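Local coordinates for protein of unknown function DUF574 (Streptomyces avermitilis, PDB 3GIW), which binds S-adenosyl-L-homocysteine through a Rossmann-like fold and is probably an S-adenosylmethionine-dependent methyltransferase, although its substrate is not known, at residues Arg50-Leu55 / Pro207-Arg212; Arg60-Trp65 / Ile267-Ala272; Thr165-Val170 / Ala197-Thr202; Val173-Asp178 / Arg225-Ala230. All blocks are in the same frame, centred on the assembly; numbering follows the deposited sequence.

The four contacts lie in and beside a seven-stranded mixed sheet with the strand order 3-2-1-4-5-7-6 of class I methyltransferases. Interaction 3 lies nearest the middle of the chain, joining strands 163-167 and 195-201. Interaction 2, centred about 9 Å from it, sets helix 55-75 on the neighbouring antiparallel strand 269-275; the two meet at Asn62 and Ser199, beside the S-adenosyl-L-homocysteine site. Interaction 4, about 11 Å from interaction 3, ties segments 173-178 and 225-230. Interaction 1, about 19 Å from interaction 3, joins helix 207-219 to the end of helix 39-51. Along the chain, interactions 3 and 4 fall between the segments of interaction 2, while those of interaction 1 alternate with those of interactions 2 and 4.

Interaction 1: Arg50-Leu55 / Pro207-Arg212; sequences REWPAL and PQEVGR
Glu51 and Arg212 each start with CG anti to the carbonyl carbon, and further bends, at chi2 in Glu51 and at chi2 and chi3 in Arg212, turn their charged ends to each other. Trp52 starts differently, its CG anti to the backbone N (chi1 -170°), and its ring lies against Val210. The salt bridge is a side-on, two-nitrogen grip: Arg212 NE reaches Glu51 OE1 at 3.1 Å, and Arg212 NH2 reaches Glu51 OE2 at 2.9 Å. Both bonds are fairly straight. The carboxylate lies at the guanidinium edge, yet its own plane is turned 64° from that of the guanidinium, so both oxygens are approached from above the carboxylate plane. An alanine in place of Glu51 would probably leave the Arg212 guanidinium without this two-point partner and set the end of its chain free to turn.

Deeper in, Val210 CG2 sits over the six-membered ring of Trp52 in a CH-pi contact, 3.7 Å from the centroid and nearly on the ring normal. Ala54 CB, brought back by the type I turn from Trp52 to Leu55, lies against the opposite face. Glu209 CB comes obliquely to Trp52 CD1 at 3.5 Å, while its CG packs on Glu51 O, 3.6 Å away.

Trp52 is the first residue to leave the helical path after helix 39-51, and here it fills the join with the first turns of helix 207-219. His58 of helix 55-75 meets the indole ring, and Ala268, just before strand 269-275, packs against it too.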
loop_
_atom_site.group_PDB
_atom_site.type_symbol
_atom_site.label_atom_id
_atom_site.label_comp_id
_atom_site.label_asym_id
_atom_site.label_seq_id
_atom_site.Cartn_x
_atom_site.Cartn_y
_atom_site.Cartn_z
ATOM N N ARG A 50 15.487 -13.794 9.923
ATOM C CA ARG A 50 16.750 -14.529 10.003
ATOM C C ARG A 50 17.513 -14.411 8.677
ATOM O O ARG A 50 18.742 -14.317 8.664
ATOM C CB ARG A 50 16.527 -15.999 10.401
ATOM C CG ARG A 50 16.250 -16.206 11.893
ATOM C CD ARG A 50 15.874 -17.663 12.204
ATOM N NE ARG A 50 15.530 -17.837 13.611
ATOM C CZ ARG A 50 15.134 -18.994 14.132
ATOM N NH1 ARG A 50 15.025 -20.068 13.354
ATOM N NH2 ARG A 50 14.862 -19.088 15.438
ATOM N N GLU A 51 16.786 -14.442 7.564
ATOM C CA GLU A 51 17.397 -14.278 6.235
ATOM C C GLU A 51 17.799 -12.829 5.950
ATOM O O GLU A 51 18.817 -12.575 5.304
ATOM C CB GLU A 51 16.435 -14.772 5.133
ATOM C CG GLU A 51 16.085 -16.251 5.241
ATOM C CD GLU A 51 17.256 -17.178 4.962
ATOM O OE1 GLU A 51 18.249 -16.765 4.339
ATOM O OE2 GLU A 51 17.170 -18.356 5.352
ATOM N N TRP A 52 16.997 -11.877 6.436
ATOM C CA TRP A 52 17.220 -10.460 6.158
ATOM C C TRP A 52 16.919 -9.654 7.408
ATOM O O TRP A 52 15.766 -9.264 7.664
ATOM C CB TRP A 52 16.344 -9.988 4.988
ATOM C CG TRP A 52 16.661 -8.620 4.471
ATOM C CD1 TRP A 52 17.883 -8.019 4.377
ATOM C CD2 TRP A 52 15.719 -7.686 3.939
ATOM N NE1 TRP A 52 17.761 -6.790 3.800
ATOM C CE2 TRP A 52 16.435 -6.544 3.539
ATOM C CE3 TRP A 52 14.341 -7.712 3.778
ATOM C CZ2 TRP A 52 15.806 -5.430 2.964
ATOM C CZ3 TRP A 52 13.702 -6.602 3.242
ATOM C CH2 TRP A 52 14.442 -5.476 2.831
ATOM N N PRO A 53 17.951 -9.424 8.227
ATOM C CA PRO A 53 17.754 -8.676 9.478
ATOM C C PRO A 53 17.096 -7.313 9.346
ATOM O O PRO A 53 16.425 -6.872 10.298
ATOM C CB PRO A 53 19.161 -8.601 10.089
ATOM C CG PRO A 53 19.830 -9.884 9.551
ATOM C CD PRO A 53 19.317 -10.010 8.132
ATOM N N ALA A 54 17.253 -6.668 8.195
ATOM C CA ALA A 54 16.616 -5.370 7.936
ATOM C C ALA A 54 15.120 -5.423 7.668
ATOM O O ALA A 54 14.497 -4.360 7.502
ATOM C CB ALA A 54 17.312 -4.599 6.774
ATOM N N LEU A 55 14.522 -6.616 7.630
ATOM C CA LEU A 55 13.080 -6.692 7.332
ATOM C C LEU A 55 12.214 -5.656 8.110
ATOM O O LEU A 55 11.362 -4.983 7.511
ATOM C CB LEU A 55 12.539 -8.141 7.451
ATOM C CG LEU A 55 11.081 -8.324 7.061
ATOM C CD1 LEU A 55 10.870 -8.074 5.581
ATOM C CD2 LEU A 55 10.606 -9.724 7.478
ATOM N N PRO A 207 20.152 -8.440 -3.352
ATOM C CA PRO A 207 19.618 -9.582 -4.088
ATOM C C PRO A 207 19.549 -10.873 -3.308
ATOM O O PRO A 207 18.533 -11.566 -3.358
ATOM C CB PRO A 207 20.551 -9.687 -5.309
ATOM C CG PRO A 207 21.095 -8.323 -5.505
ATOM C CD PRO A 207 21.174 -7.717 -4.135
ATOM N N GLN A 208 20.608 -11.246 -2.602
ATOM C CA GLN A 208 20.591 -12.519 -1.909
ATOM C C GLN A 208 19.582 -12.574 -0.783
ATOM O O GLN A 208 18.784 -13.501 -0.702
ATOM C CB GLN A 208 21.983 -12.867 -1.387
ATOM C CG GLN A 208 22.058 -14.260 -0.745
ATOM C CD GLN A 208 23.463 -14.738 -0.515
ATOM O OE1 GLN A 208 24.417 -13.939 -0.440
ATOM N NE2 GLN A 208 23.615 -16.055 -0.414
ATOM N N GLU A 209 19.632 -11.592 0.107
ATOM C CA GLU A 209 18.763 -11.574 1.312
ATOM C C GLU A 209 17.283 -11.385 0.937
ATOM O O GLU A 209 16.414 -12.091 1.436
ATOM C CB GLU A 209 19.194 -10.455 2.273
ATOM C CG GLU A 209 20.584 -10.642 2.872
ATOM C CD GLU A 209 21.743 -10.137 2.006
ATOM O OE1 GLU A 209 21.542 -9.511 0.935
ATOM O OE2 GLU A 209 22.925 -10.392 2.386
ATOM N N VAL A 210 16.996 -10.437 0.050
ATOM C CA VAL A 210 15.622 -10.209 -0.404
ATOM C C VAL A 210 15.107 -11.384 -1.235
ATOM O O VAL A 210 13.938 -11.816 -1.070
ATOM C CB VAL A 210 15.467 -8.845 -1.090
ATOM C CG1 VAL A 210 14.042 -8.685 -1.748
ATOM C CG2 VAL A 210 15.762 -7.788 -0.072
ATOM N N GLY A 211 15.961 -11.949 -2.092
ATOM C CA GLY A 211 15.579 -13.187 -2.798
ATOM C C GLY A 211 15.200 -14.310 -1.865
ATOM O O GLY A 211 14.214 -15.017 -2.102
ATOM N N ARG A 212 15.989 -14.528 -0.817
ATOM C CA ARG A 212 15.672 -15.560 0.158
ATOM C C ARG A 212 14.334 -15.282 0.861
ATOM O O ARG A 212 13.530 -16.212 1.068
ATOM C CB ARG A 212 16.824 -15.708 1.176
ATOM C CG ARG A 212 18.089 -16.353 0.608
ATOM C CD ARG A 212 17.896 -17.841 0.464
ATOM N NE ARG A 212 17.879 -18.482 1.780
ATOM C CZ ARG A 212 17.867 -19.799 1.993
ATOM N NH1 ARG A 212 17.905 -20.658 0.977
ATOM N NH2 ARG A 212 17.849 -20.272 3.233
#

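Interaction 2: Arg60-Trp65 / Ile267-Ala272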
loop_
_atom_site.group_PDB
_atom_site.type_symbol
_atom_site.label_atom_id
_atom_site.label_comp_id
_atom_site.label_asym_id
_atom_site.label_seq_id
_atom_site.Cartn_x
_atom_site.Cartn_y
_atom_site.Cartn_z
ATOM N N ARG A 60 8.801 -0.808 8.403
ATOM C CA ARG A 60 8.528 0.464 9.040
ATOM C C ARG A 60 8.710 1.639 8.042
ATOM O O ARG A 60 7.896 2.589 8.018
ATOM C CB ARG A 60 9.384 0.571 10.297
ATOM C CG ARG A 60 8.942 -0.427 11.397
ATOM C CD ARG A 60 9.913 -0.554 12.583
ATOM N NE ARG A 60 9.195 -0.615 13.867
ATOM C CZ ARG A 60 8.903 -1.709 14.578
ATOM N NH1 ARG A 60 9.244 -2.929 14.180
ATOM N NH2 ARG A 60 8.243 -1.580 15.723
ATOM N N ALA A 61 9.734 1.565 7.182
ATOM C CA ALA A 61 9.965 2.615 6.221
ATOM C C ALA A 61 8.831 2.704 5.197
ATOM O O ALA A 61 8.485 3.793 4.720
ATOM C CB ALA A 61 11.337 2.410 5.480
ATOM N N ASN A 62 8.263 1.580 4.813
ATOM C CA ASN A 62 7.119 1.600 3.904
ATOM C C ASN A 62 5.912 2.291 4.544
ATOM O O ASN A 62 5.251 3.134 3.904
ATOM C CB ASN A 62 6.752 0.191 3.453
ATOM C CG ASN A 62 5.477 0.163 2.613
ATOM O OD1 ASN A 62 5.537 0.440 1.421
ATOM N ND2 ASN A 62 4.344 -0.077 3.257
ATOM N N ARG A 63 5.649 1.998 5.816
ATOM C CA ARG A 63 4.548 2.656 6.520
ATOM C C ARG A 63 4.810 4.147 6.629
ATOM O O ARG A 63 3.885 4.979 6.402
ATOM C CB ARG A 63 4.267 2.010 7.876
ATOM C CG ARG A 63 2.917 2.485 8.484
ATOM C CD ARG A 63 1.695 1.906 7.784
ATOM N NE ARG A 63 0.447 2.507 8.281
ATOM C CZ ARG A 63 -0.771 2.063 7.962
ATOM N NH1 ARG A 63 -0.913 1.000 7.167
ATOM N NH2 ARG A 63 -1.851 2.687 8.445
ATOM N N ASP A 64 6.026 4.557 6.985
ATOM C CA ASP A 64 6.373 5.969 7.115
ATOM C C ASP A 64 6.202 6.702 5.767
ATOM O O ASP A 64 5.718 7.838 5.717
ATOM C CB ASP A 64 7.826 6.131 7.601
ATOM C CG ASP A 64 8.032 5.734 9.066
ATOM O OD1 ASP A 64 7.060 5.633 9.825
ATOM O OD2 ASP A 64 9.206 5.517 9.445
ATOM N N TRP A 65 6.576 6.025 4.680
ATOM C CA TRP A 65 6.430 6.547 3.332
ATOM C C TRP A 65 4.942 6.804 3.038
ATOM O O TRP A 65 4.604 7.867 2.505
ATOM C CB TRP A 65 7.064 5.603 2.270
ATOM C CG TRP A 65 6.878 6.161 0.877
ATOM C CD1 TRP A 65 7.647 7.079 0.275
ATOM C CD2 TRP A 65 5.796 5.878 -0.022
ATOM N NE1 TRP A 65 7.126 7.402 -0.962
ATOM C CE2 TRP A 65 5.979 6.683 -1.152
ATOM C CE3 TRP A 65 4.689 5.024 0.026
ATOM C CZ2 TRP A 65 5.086 6.666 -2.227
ATOM C CZ3 TRP A 65 3.807 5.052 -1.028
ATOM C CH2 TRP A 65 4.027 5.832 -2.139
ATOM N N ILE A 267 16.381 -1.405 2.420
ATOM C CA ILE A 267 15.095 -0.909 1.907
ATOM C C ILE A 267 14.841 -1.622 0.565
ATOM O O ILE A 267 15.651 -1.492 -0.357
ATOM C CB ILE A 267 15.128 0.658 1.735
ATOM C CG1 ILE A 267 15.365 1.356 3.071
ATOM C CG2 ILE A 267 13.840 1.165 1.024
ATOM C CD1 ILE A 267 14.249 1.151 4.100
ATOM N N ALA A 268 13.723 -2.316 0.445
ATOM C CA ALA A 268 13.407 -3.090 -0.764
ATOM C C ALA A 268 12.085 -2.628 -1.387
ATOM O O ALA A 268 11.380 -3.446 -2.007
ATOM C CB ALA A 268 13.388 -4.632 -0.474
HETATM N N MSE A 269 11.718 -1.352 -1.205
HETATM C CA MSE A 269 10.548 -0.752 -1.847
HETATM C C MSE A 269 10.953 0.473 -2.606
HETATM O O MSE A 269 11.609 1.347 -2.047
HETATM C CB MSE A 269 9.490 -0.221 -0.868
HETATM C CG MSE A 269 8.702 -1.146 -0.142
HETATM SE SE MSE A 269 7.557 -2.312 -1.157
HETATM C CE MSE A 269 6.701 -2.896 0.437
ATOM N N TYR A 270 10.517 0.563 -3.852
ATOM C CA TYR A 270 10.410 1.835 -4.562
ATOM C C TYR A 270 9.108 2.514 -4.176
ATOM O O TYR A 270 8.093 1.841 -3.958
ATOM C CB TYR A 270 10.409 1.628 -6.073
ATOM C CG TYR A 270 11.724 1.201 -6.658
ATOM C CD1 TYR A 270 12.847 2.009 -6.587
ATOM C CD2 TYR A 270 11.838 -0.005 -7.340
ATOM C CE1 TYR A 270 14.041 1.630 -7.157
ATOM C CE2 TYR A 270 13.057 -0.400 -7.912
ATOM C CZ TYR A 270 14.151 0.419 -7.803
ATOM O OH TYR A 270 15.391 0.096 -8.354
ATOM N N GLY A 271 9.115 3.831 -4.124
ATOM C CA GLY A 271 7.901 4.630 -3.974
ATOM C C GLY A 271 7.806 5.707 -5.025
ATOM O O GLY A 271 8.809 6.195 -5.526
ATOM N N ALA A 272 6.556 6.019 -5.402
ATOM C CA ALA A 272 6.296 7.037 -6.396
ATOM C C ALA A 272 4.865 7.528 -6.332
ATOM O O ALA A 272 3.954 6.786 -5.930
ATOM C CB ALA A 272 6.582 6.481 -7.826
#
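Trp65 reaches from helix 55-75 to the backbone of strand 269-275, its CG anti to the backbone N (chi1 179°). Gly271 CA lies 3.7 Å above the plane of the indole, displaced toward the rim, and Trp65 CZ2 comes within 3.6 Å of Ala272 N. The ring takes the room that a CB on Gly271 would need: a side chain there would run into Trp65 CE2.

One turn back, Asn62 and the selenomethionine Met269 cross obliquely. The Met269 chain bends at chi2, which turns SE, and its CE lies 3.7 Å from Asn62 OD1, an apolar methyl beside an amide oxygen. That oxygen is hydrogen-bonded to Ser199 OG and the amide nitrogen to Tyr28 OH, which probably fixes the rotation of the amide. Asn62 and Tyr28 both bind S-adenosyl-L-homocysteine, so Met269 probably helps back that site. Just before Asn62 in the helix, Ala61 CB meets Ile267 CD1 tightly, at 3.5 Å.

Helix segment 60-65 and strand segment 269-272 run almost parallel, their axes 4° apart in direction and 9.9 Å apart at closest approach. The strand lies between strands 195-201 and 240-248, and the same helix also packs on Ile167 of strand 163-167 through Asn62 and Trp65.

Interaction 3: Thr165-Val170 / Ala197-Thr202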
loop_
_atom_site.group_PDB
_atom_site.type_symbol
_atom_site.label_atom_id
_atom_site.label_comp_id
_atom_site.label_asym_id
_atom_site.label_seq_id
_atom_site.Cartn_x
_atom_site.Cartn_y
_atom_site.Cartn_z
ATOM N N THR A 165 -4.320 4.773 -4.090
ATOM C CA THR A 165 -3.149 4.286 -3.338
ATOM C C THR A 165 -3.054 2.760 -3.399
ATOM O O THR A 165 -4.002 2.056 -3.001
ATOM C CB THR A 165 -3.119 4.855 -1.886
ATOM O OG1 THR A 165 -4.306 4.522 -1.199
ATOM C CG2 THR A 165 -3.073 6.386 -1.914
ATOM N N VAL A 166 -1.943 2.247 -3.917
ATOM C CA VAL A 166 -1.710 0.798 -4.096
ATOM C C VAL A 166 -0.334 0.540 -3.440
ATOM O O VAL A 166 0.688 0.547 -4.124
ATOM C CB VAL A 166 -1.745 0.363 -5.583
ATOM C CG1 VAL A 166 -1.670 -1.142 -5.677
ATOM C CG2 VAL A 166 -3.057 0.872 -6.262
ATOM N N ILE A 167 -0.356 0.382 -2.114
ATOM C CA ILE A 167 0.840 0.404 -1.276
ATOM C C ILE A 167 1.086 -0.964 -0.636
ATOM O O ILE A 167 0.207 -1.575 -0.034
ATOM C CB ILE A 167 0.687 1.511 -0.222
ATOM C CG1 ILE A 167 0.562 2.873 -0.937
ATOM C CG2 ILE A 167 1.891 1.465 0.752
ATOM C CD1 ILE A 167 0.295 4.094 -0.064
ATOM N N ALA A 168 2.295 -1.483 -0.861
ATOM C CA ALA A 168 2.727 -2.736 -0.237
ATOM C C ALA A 168 1.817 -3.911 -0.619
ATOM O O ALA A 168 1.499 -4.779 0.205
ATOM C CB ALA A 168 2.850 -2.571 1.310
ATOM N N ILE A 169 1.373 -3.941 -1.881
ATOM C CA ILE A 169 0.483 -5.012 -2.365
ATOM C C ILE A 169 0.858 -5.594 -3.737
ATOM O O ILE A 169 0.693 -6.792 -3.986
ATOM C CB ILE A 169 -1.002 -4.536 -2.409
ATOM C CG1 ILE A 169 -1.887 -5.625 -3.040
ATOM C CG2 ILE A 169 -1.145 -3.258 -3.188
ATOM C CD1 ILE A 169 -3.354 -5.464 -2.751
ATOM N N VAL A 170 1.371 -4.771 -4.643
ATOM C CA VAL A 170 1.462 -5.173 -6.019
ATOM C C VAL A 170 2.438 -6.341 -6.272
ATOM O O VAL A 170 2.303 -7.121 -7.260
ATOM C CB VAL A 170 1.736 -3.931 -6.930
ATOM C CG1 VAL A 170 3.227 -3.606 -7.020
ATOM C CG2 VAL A 170 1.122 -4.191 -8.310
ATOM N N ALA A 197 -0.430 6.555 -6.378
ATOM C CA ALA A 197 0.680 6.441 -5.403
ATOM C C ALA A 197 0.905 4.947 -5.169
ATOM O O ALA A 197 -0.046 4.226 -4.826
ATOM C CB ALA A 197 0.368 7.132 -4.078
HETATM N N MSE A 198 2.148 4.508 -5.295
HETATM C CA MSE A 198 2.485 3.113 -5.106
HETATM C C MSE A 198 3.798 2.920 -4.367
HETATM O O MSE A 198 4.733 3.682 -4.485
HETATM C CB MSE A 198 2.631 2.385 -6.453
HETATM C CG MSE A 198 1.408 2.503 -7.388
HETATM SE SE MSE A 198 1.646 1.396 -8.982
HETATM C CE MSE A 198 1.571 -0.332 -8.127
ATOM N N SER A 199 3.890 1.801 -3.654
ATOM C CA SER A 199 5.196 1.242 -3.256
ATOM C C SER A 199 5.315 -0.135 -3.910
ATOM O O SER A 199 4.352 -0.953 -3.874
ATOM C CB SER A 199 5.414 1.215 -1.758
ATOM O OG SER A 199 4.513 0.369 -1.106
ATOM N N ILE A 200 6.478 -0.416 -4.495
ATOM C CA ILE A 200 6.729 -1.568 -5.341
ATOM C C ILE A 200 7.994 -2.319 -4.876
ATOM O O ILE A 200 9.088 -1.740 -4.819
ATOM C CB ILE A 200 6.915 -1.095 -6.811
ATOM C CG1 ILE A 200 5.635 -0.400 -7.328
ATOM C CG2 ILE A 200 7.261 -2.247 -7.775
ATOM C CD1 ILE A 200 5.777 0.363 -8.645
ATOM N N GLY A 201 7.826 -3.602 -4.551
ATOM C CA GLY A 201 8.936 -4.402 -4.013
ATOM C C GLY A 201 10.010 -4.654 -5.080
ATOM O O GLY A 201 9.698 -4.859 -6.285
ATOM N N THR A 202 11.275 -4.596 -4.669
ATOM C CA THR A 202 12.429 -4.805 -5.546
ATOM C C THR A 202 13.522 -5.613 -4.817
ATOM O O THR A 202 13.664 -5.482 -3.610
ATOM C CB THR A 202 13.028 -3.476 -6.039
ATOM O OG1 THR A 202 14.184 -3.735 -6.852
ATOM C CG2 THR A 202 13.411 -2.560 -4.870
HETATM O O HOH W 1 1.924 -1.982 -4.157
#
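Two parallel strands of a beta-alpha-beta unit, 163-167 and 195-201 with helix 179-187 between them in the chain, lie side by side here, and Val166 and Ala197 make the firm bond between them. Val166 N donates to Ala197 O at 2.9 Å, almost straight, whereas the return bond from Ser199 N to Val166 O is weak at 3.5 Å. The first strand then turns off, and a water fills in: it donates to Val166 O and to Ser199 O and accepts from Val170 N, bridging the parting backbones.

Ser199 OG, between its backbone N and carbonyl carbon (chi1 64°), accepts a bent bond (132°) from Ala168 N across the contact, at 2.9 Å. The strands belong to the Rossmann-like sheet of the methyltransferase fold, and the turn after 163-167 lies beside the cofactor site: the same OG holds Asn62 OD1. An alanine at Ser199 would probably leave Ala168 N and Asn62 OD1 each without this partner, and the Asn62 amide freer to turn.

On the face of Val166, the selenomethionine Met198 bends at chi3 and carries CE to Val170, crossing it at about a right angle with CE 3.8 Å from Val170 CB. Val166 lies alongside Met198, with its CG1 4.1 Å from the same CE. Val170 CG1 also touches Ile200 CG1 at 4.0 Å, and Phe235 packs on Val170, Met198 and Ile200. The other face carries Thr165, Ala197, Ile167 and Ser199; there Ile167 CG2 approaches Ser199 OG to 3.4 Å.

Interaction 4: Val173-Asp178 / Arg225-Ala230; sequences VLDEDD and RLRTHA
Arg225 runs out from the loop leading into helix 229-234 to Asp175, touching segment 173-178 nearly all the way. Its CB rests 3.8 Å from Val173 O and is also near Leu174 CD2, which folds back against Arg225 N. CG leaves anti to the backbone N (chi1 176°) and lies over one face of the Arg227 guanidinium. After the bend at chi2, CD comes 4.0 Å from Asp175 OD2. In the Asp175 conformer modelled here, NE and NH2 both fasten on that single oxygen: Arg225 NE to Asp175 OD2 is 2.9 Å, and Arg225 NH2 to Asp175 OD2 is 3.1 Å. NH2 meets the syn lone pair, while NE arrives from above the carboxylate plane, in keeping with the 74° between the two flat groups. NH1, the last nitrogen, turns back to Leu226 O, and NH2 has a second charged partner in Glu231. Bonds from all three nitrogens probably hold the guanidinium against rotation.

Arg227 completes the network more loosely. Its NH2 makes a weak bond to Val173 O at 3.4 Å and a long salt bridge to Asp175 OD1, and a water accepts from its NE.

The contact links the connection from strand 163-167 to helix 179-187 with the residues ahead of helix 229-234, whose N-cap is Thr228. Behind it, Arg227 packs on Ala179 of helix 179-187, and its backbone pairs with Gly201 at the end of strand 195-201.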
loop_
_atom_site.group_PDB
_atom_site.type_symbol
_atom_site.label_atom_id
_atom_site.label_comp_id
_atom_site.label_asym_id
_atom_site.label_seq_id
_atom_site.Cartn_x
_atom_site.Cartn_y
_atom_site.Cartn_z
ATOM N N VAL A 173 0.886 -9.689 -6.781
ATOM C CA VAL A 173 0.305 -9.942 -8.085
ATOM C C VAL A 173 1.475 -10.323 -9.030
ATOM O O VAL A 173 2.352 -9.498 -9.427
ATOM C CB VAL A 173 -0.443 -8.709 -8.650
ATOM C CG1 VAL A 173 -1.237 -9.116 -9.927
ATOM C CG2 VAL A 173 -1.387 -8.032 -7.583
ATOM N N LEU A 174 1.398 -11.560 -9.432
ATOM C CA LEU A 174 2.264 -12.182 -10.408
ATOM C C LEU A 174 1.768 -11.896 -11.848
ATOM O O LEU A 174 0.570 -11.578 -12.096
ATOM C CB LEU A 174 2.336 -13.691 -10.121
ATOM C CG LEU A 174 3.042 -14.230 -8.842
ATOM C CD1 LEU A 174 4.317 -15.093 -9.111
ATOM C CD2 LEU A 174 3.352 -13.155 -7.760
ATOM N N ASP A 175 2.740 -12.003 -12.756
ATOM C CA ASP A 175 2.607 -11.457 -14.099
ATOM C C ASP A 175 1.445 -12.004 -14.919
ATOM O O ASP A 175 0.905 -11.277 -15.771
ATOM C CB ASP A 175 3.924 -11.618 -14.858
ATOM C CG ASP A 175 4.949 -10.560 -14.490
ATOM O OD1 ASP A 175 4.578 -9.492 -13.940
ATOM O OD2 ASP A 175 6.141 -10.801 -14.775
ATOM N N GLU A 176 1.034 -13.243 -14.671
ATOM C CA GLU A 176 -0.071 -13.814 -15.436
ATOM C C GLU A 176 -1.399 -13.051 -15.277
ATOM O O GLU A 176 -2.262 -13.144 -16.136
ATOM C CB GLU A 176 -0.256 -15.313 -15.135
ATOM C CG GLU A 176 -1.064 -15.626 -13.882
ATOM C CD GLU A 176 -0.963 -17.083 -13.472
ATOM O OE1 GLU A 176 0.040 -17.442 -12.802
ATOM O OE2 GLU A 176 -1.894 -17.860 -13.810
ATOM N N ASP A 177 -1.559 -12.283 -14.183
ATOM C CA ASP A 177 -2.788 -11.472 -13.998
ATOM C C ASP A 177 -2.629 -9.995 -14.418
ATOM O O ASP A 177 -3.574 -9.208 -14.307
ATOM C CB ASP A 177 -3.278 -11.531 -12.541
ATOM C CG ASP A 177 -3.858 -12.884 -12.181
ATOM O OD1 ASP A 177 -4.830 -13.321 -12.851
ATOM O OD2 ASP A 177 -3.304 -13.496 -11.237
ATOM N N ASP A 178 -1.460 -9.664 -14.934
ATOM C CA ASP A 178 -1.149 -8.330 -15.485
ATOM C C ASP A 178 -1.363 -7.224 -14.465
ATOM O O ASP A 178 -2.301 -6.429 -14.591
ATOM C CB ASP A 178 -1.953 -8.020 -16.761
ATOM C CG ASP A 178 -1.468 -6.763 -17.450
ATOM O OD1 ASP A 178 -0.308 -6.370 -17.234
ATOM O OD2 ASP A 178 -2.238 -6.156 -18.205
ATOM N N ARG A 225 6.361 -11.174 -7.023
ATOM C CA ARG A 225 7.010 -10.675 -8.206
ATOM C C ARG A 225 7.702 -9.363 -7.812
ATOM O O ARG A 225 7.045 -8.339 -7.668
ATOM C CB ARG A 225 6.029 -10.447 -9.344
ATOM C CG ARG A 225 6.676 -9.837 -10.577
ATOM C CD ARG A 225 7.818 -10.720 -11.134
ATOM N NE ARG A 225 7.987 -10.409 -12.542
ATOM C CZ ARG A 225 8.791 -9.476 -13.033
ATOM N NH1 ARG A 225 9.618 -8.783 -12.279
ATOM N NH2 ARG A 225 8.798 -9.256 -14.348
ATOM N N LEU A 226 9.015 -9.438 -7.611
ATOM C CA LEU A 226 9.863 -8.275 -7.359
ATOM C C LEU A 226 10.316 -7.686 -8.676
ATOM O O LEU A 226 10.586 -8.424 -9.632
ATOM C CB LEU A 226 11.022 -8.660 -6.407
ATOM C CG LEU A 226 10.554 -9.215 -5.056
ATOM C CD1 LEU A 226 11.798 -9.608 -4.278
ATOM C CD2 LEU A 226 9.664 -8.245 -4.250
ATOM N N ARG A 227 10.389 -6.362 -8.721
ATOM C CA ARG A 227 10.588 -5.620 -9.954
ATOM C C ARG A 227 11.823 -4.719 -9.967
ATOM O O ARG A 227 12.234 -4.203 -8.907
ATOM C CB ARG A 227 9.330 -4.781 -10.219
ATOM C CG ARG A 227 8.150 -5.593 -10.646
ATOM C CD ARG A 227 6.863 -4.770 -10.821
ATOM N NE ARG A 227 5.797 -5.633 -11.360
ATOM C CZ ARG A 227 4.982 -6.389 -10.627
ATOM N NH1 ARG A 227 5.027 -6.401 -9.317
ATOM N NH2 ARG A 227 4.055 -7.127 -11.236
ATOM N N THR A 228 12.384 -4.535 -11.155
ATOM C CA THR A 228 13.428 -3.538 -11.361
ATOM C C THR A 228 12.840 -2.126 -11.463
ATOM O O THR A 228 11.627 -1.958 -11.622
ATOM C CB THR A 228 14.196 -3.841 -12.637
ATOM O OG1 THR A 228 13.280 -3.708 -13.741
ATOM C CG2 THR A 228 14.855 -5.257 -12.577
ATOM N N HIS A 229 13.701 -1.118 -11.439
ATOM C CA HIS A 229 13.244 0.250 -11.668
ATOM C C HIS A 229 12.497 0.389 -13.022
ATOM O O HIS A 229 11.432 1.009 -13.101
ATOM C CB HIS A 229 14.445 1.224 -11.563
ATOM C CG HIS A 229 14.046 2.662 -11.557
ATOM N ND1 HIS A 229 13.774 3.356 -12.713
ATOM C CD2 HIS A 229 13.848 3.531 -10.538
ATOM C CE1 HIS A 229 13.422 4.596 -12.403
ATOM N NE2 HIS A 229 13.472 4.727 -11.095
ATOM N N ALA A 230 13.073 -0.203 -14.085
ATOM C CA ALA A 230 12.424 -0.169 -15.408
ATOM C C ALA A 230 11.025 -0.776 -15.391
ATOM O O ALA A 230 10.107 -0.243 -16.012
ATOM C CB ALA A 230 13.258 -0.860 -16.479
HETATM O O HOH W 2 6.116 -6.457 -14.178
#